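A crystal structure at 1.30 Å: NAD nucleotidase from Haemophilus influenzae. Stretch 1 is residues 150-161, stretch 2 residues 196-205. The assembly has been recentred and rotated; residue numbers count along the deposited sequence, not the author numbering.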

# COMPACT_ATOMS: atom_id res chain seq x y z
N GLY A 150 14.28 -31.60 -10.93
CA GLY A 150 13.61 -31.13 -12.13
C GLY A 150 12.51 -30.09 -11.91
O GLY A 150 12.04 -29.47 -12.86
N GLU A 151 12.11 -29.90 -10.66
CA GLU A 151 11.05 -28.95 -10.33
C GLU A 151 11.60 -27.60 -9.89
O GLU A 151 12.59 -27.54 -9.17
CB GLU A 151 10.17 -29.51 -9.21
CG GLU A 151 9.28 -30.65 -9.65
CD GLU A 151 8.20 -30.20 -10.61
OE1 GLU A 151 7.58 -29.14 -10.36
OE2 GLU A 151 7.98 -30.90 -11.62
N LYS A 152 10.94 -26.53 -10.31
CA LYS A 152 11.34 -25.19 -9.88
C LYS A 152 10.68 -24.78 -8.57
O LYS A 152 9.48 -24.96 -8.38
CB LYS A 152 11.06 -24.17 -10.98
CG LYS A 152 11.90 -24.39 -12.23
CD LYS A 152 11.80 -23.23 -13.20
CE LYS A 152 10.48 -23.24 -13.94
NZ LYS A 152 10.51 -22.30 -15.10
N ILE A 153 11.48 -24.25 -7.65
CA ILE A 153 10.98 -23.70 -6.41
C ILE A 153 11.49 -22.27 -6.28
O ILE A 153 12.68 -22.02 -6.47
CB ILE A 153 11.43 -24.54 -5.19
CG1 ILE A 153 10.98 -26.00 -5.36
CG2 ILE A 153 10.90 -23.95 -3.90
CD1 ILE A 153 11.35 -26.91 -4.20
N ALA A 154 10.59 -21.34 -6.00
CA ALA A 154 10.99 -19.95 -5.82
C ALA A 154 11.10 -19.60 -4.35
O ALA A 154 10.32 -20.08 -3.52
CB ALA A 154 9.98 -19.03 -6.51
N ILE A 155 12.08 -18.76 -4.03
CA ILE A 155 12.18 -18.19 -2.69
C ILE A 155 12.24 -16.67 -2.80
O ILE A 155 13.01 -16.12 -3.59
CB ILE A 155 13.36 -18.79 -1.90
CG1 ILE A 155 13.40 -18.21 -0.49
CG2 ILE A 155 14.67 -18.59 -2.65
CD1 ILE A 155 14.27 -19.01 0.48
N ILE A 156 11.40 -16.00 -2.01
CA ILE A 156 11.24 -14.55 -2.04
C ILE A 156 11.68 -13.99 -0.69
O ILE A 156 11.29 -14.53 0.35
CB ILE A 156 9.74 -14.18 -2.24
CG1 ILE A 156 9.19 -14.77 -3.54
CG2 ILE A 156 9.52 -12.67 -2.21
CD1 ILE A 156 7.68 -14.79 -3.56
N GLY A 157 12.47 -12.93 -0.67
CA GLY A 157 12.85 -12.31 0.59
C GLY A 157 11.93 -11.16 0.94
O GLY A 157 11.36 -10.52 0.05
N LEU A 158 11.80 -10.85 2.23
CA LEU A 158 10.91 -9.77 2.68
C LEU A 158 11.35 -9.20 4.02
O LEU A 158 11.76 -9.96 4.91
CB LEU A 158 9.46 -10.30 2.80
CG LEU A 158 8.31 -9.29 2.67
CD1 LEU A 158 8.14 -8.82 1.23
CD2 LEU A 158 7.00 -9.91 3.17
N ASP A 159 11.23 -7.88 4.18
CA ASP A 159 11.59 -7.21 5.43
C ASP A 159 10.39 -6.51 6.05
O ASP A 159 9.42 -6.17 5.37
CB ASP A 159 12.68 -6.17 5.17
CG ASP A 159 13.61 -5.93 6.36
OD1 ASP A 159 13.33 -6.34 7.51
OD2 ASP A 159 14.67 -5.28 6.13
N THR A 160 10.46 -6.31 7.36
CA THR A 160 9.52 -5.45 8.05
C THR A 160 9.75 -3.99 7.62
O THR A 160 10.90 -3.54 7.49
CB THR A 160 9.63 -5.64 9.57
OG1 THR A 160 8.56 -4.93 10.21
CG2 THR A 160 11.01 -5.22 10.13
N VAL A 161 8.67 -3.26 7.38
CA VAL A 161 8.76 -1.91 6.80
C VAL A 161 8.82 -0.80 7.85
O VAL A 161 9.88 -0.17 8.02
CB VAL A 161 7.64 -1.65 5.77
CG1 VAL A 161 7.67 -0.20 5.31
CG2 VAL A 161 7.79 -2.59 4.57
N ASN A 196 4.83 -23.54 -8.86
CA ASN A 196 3.72 -23.71 -7.93
C ASN A 196 4.20 -24.06 -6.53
O ASN A 196 3.41 -24.48 -5.69
CB ASN A 196 2.72 -24.75 -8.46
CG ASN A 196 3.34 -26.13 -8.65
OD1 ASN A 196 4.32 -26.49 -8.00
ND2 ASN A 196 2.75 -26.92 -9.54
N LYS A 197 5.49 -23.84 -6.28
CA LYS A 197 6.10 -24.08 -4.98
C LYS A 197 6.89 -22.82 -4.64
O LYS A 197 7.87 -22.48 -5.33
CB LYS A 197 7.01 -25.30 -5.04
CG LYS A 197 6.24 -26.59 -5.32
CD LYS A 197 7.18 -27.76 -5.52
CE LYS A 197 7.78 -27.78 -6.91
NZ LYS A 197 6.74 -28.12 -7.92
N ILE A 198 6.45 -22.13 -3.59
CA ILE A 198 7.00 -20.81 -3.25
C ILE A 198 7.23 -20.70 -1.74
O ILE A 198 6.33 -20.96 -0.93
CB ILE A 198 6.08 -19.67 -3.74
CG1 ILE A 198 5.89 -19.77 -5.26
CG2 ILE A 198 6.66 -18.31 -3.36
CD1 ILE A 198 5.04 -18.66 -5.89
N ILE A 199 8.46 -20.32 -1.40
CA ILE A 199 8.88 -20.11 -0.02
C ILE A 199 9.10 -18.61 0.19
O ILE A 199 9.72 -17.95 -0.64
CB ILE A 199 10.24 -20.79 0.25
CG1 ILE A 199 10.22 -22.26 -0.17
CG2 ILE A 199 10.66 -20.61 1.72
CD1 ILE A 199 9.21 -23.08 0.55
N LEU A 200 8.57 -18.08 1.28
CA LEU A 200 8.79 -16.68 1.64
C LEU A 200 9.69 -16.65 2.88
O LEU A 200 9.35 -17.22 3.93
CB LEU A 200 7.44 -16.01 1.92
CG LEU A 200 7.46 -14.53 2.28
CD1 LEU A 200 7.94 -13.71 1.08
CD2 LEU A 200 6.09 -14.07 2.73
N LEU A 201 10.85 -16.02 2.74
CA LEU A 201 11.83 -15.85 3.81
C LEU A 201 11.66 -14.41 4.31
O LEU A 201 12.12 -13.46 3.67
CB LEU A 201 13.24 -16.09 3.27
CG LEU A 201 14.39 -16.03 4.27
CD1 LEU A 201 14.20 -17.01 5.42
CD2 LEU A 201 15.72 -16.27 3.57
N SER A 202 10.93 -14.26 5.41
CA SER A 202 10.37 -12.96 5.80
C SER A 202 10.69 -12.52 7.22
O SER A 202 10.29 -13.15 8.19
CB SER A 202 8.85 -12.96 5.62
OG SER A 202 8.29 -11.79 6.19
N HIS A 203 11.39 -11.38 7.30
CA HIS A 203 11.62 -10.67 8.56
C HIS A 203 10.46 -9.75 8.94
O HIS A 203 10.66 -8.78 9.71
CB HIS A 203 12.93 -9.86 8.55
CG HIS A 203 13.57 -9.77 9.91
ND1 HIS A 203 13.38 -8.73 10.80
CD2 HIS A 203 14.36 -10.66 10.54
CE1 HIS A 203 14.06 -8.98 11.91
NE2 HIS A 203 14.66 -10.14 11.77
N ALA A 204 9.26 -10.01 8.43
CA ALA A 204 8.12 -9.16 8.77
C ALA A 204 7.59 -9.37 10.18
O ALA A 204 6.78 -8.56 10.65
CB ALA A 204 6.98 -9.35 7.76
N GLY A 205 8.04 -10.42 10.85
CA GLY A 205 7.53 -10.80 12.16
C GLY A 205 6.36 -11.78 12.09
O GLY A 205 5.64 -11.85 11.08
O HOH W 1 7.04 -25.55 -9.40
O HOH W 2 5.60 -6.21 9.45
O HOH W 3 8.00 -6.02 12.57

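The two stretches form neighbouring parallel strands of one sheet, with their N-to-C directions 13° apart. Pairing begins with charge: Glu 151 OE1 accepts a hydrogen bond from Lys 197 NZ at 2.8 Å, within a salt bridge. The same ammonium donates to Asn 196 OD1 (2.9 Å from NZ) and to water 1. That water is also hydrogen-bonded to Lys 152 O and accepts from Asn 196 N, so it links the two backbones. Ile 153 lays CG1 4.0 Å from Lys 197 CE, against the aliphatic part of the lysine.

From Ala 154 the backbone ladder is regular. Ala 154 N donates to Lys 197 O (3.0 Å), and Ala 154 O accepts from Ile 199 N (2.8 Å). In a parallel pair, one residue thus bonds to the two residues flanking its partner, here Ile 198.

Side chains alternate between faces. Ile 155 shares one face with Ile 199 and Leu 201; its CD1 lies 4.1 Å from Ile 199 CG2. Ile 156 repeats the backbone pattern: its N donates to Ile 199 O and its O accepts from Leu 201 N, both at 2.9 Å. Its side chain points to the other face, where CD1 meets Ile 198 CG2 at 3.7 Å and CG2 meets Leu 200 CD1 at 3.8 Å. These buried contacts are apolar. Gly 157 adds no side chain, but its CA approaches Leu 201 O at 3.4 Å in a CA-H...O contact.

Leu 158 N donates to Leu 201 O (3.0 Å), with a more bent angle of 131°. Leu 158 O accepts from His 203 N (2.8 Å). At Thr 160 the ladder loosens: its N reaches His 203 O at 3.4 Å, a weak bond. Thr 160 CG2 sits at the edge of the His 203 ring. Waters 2 and 3 each link Thr 160 OG1 to Ala 204 O, water 2 weakly at OG1 and water 3 weakly at Ala 204 O.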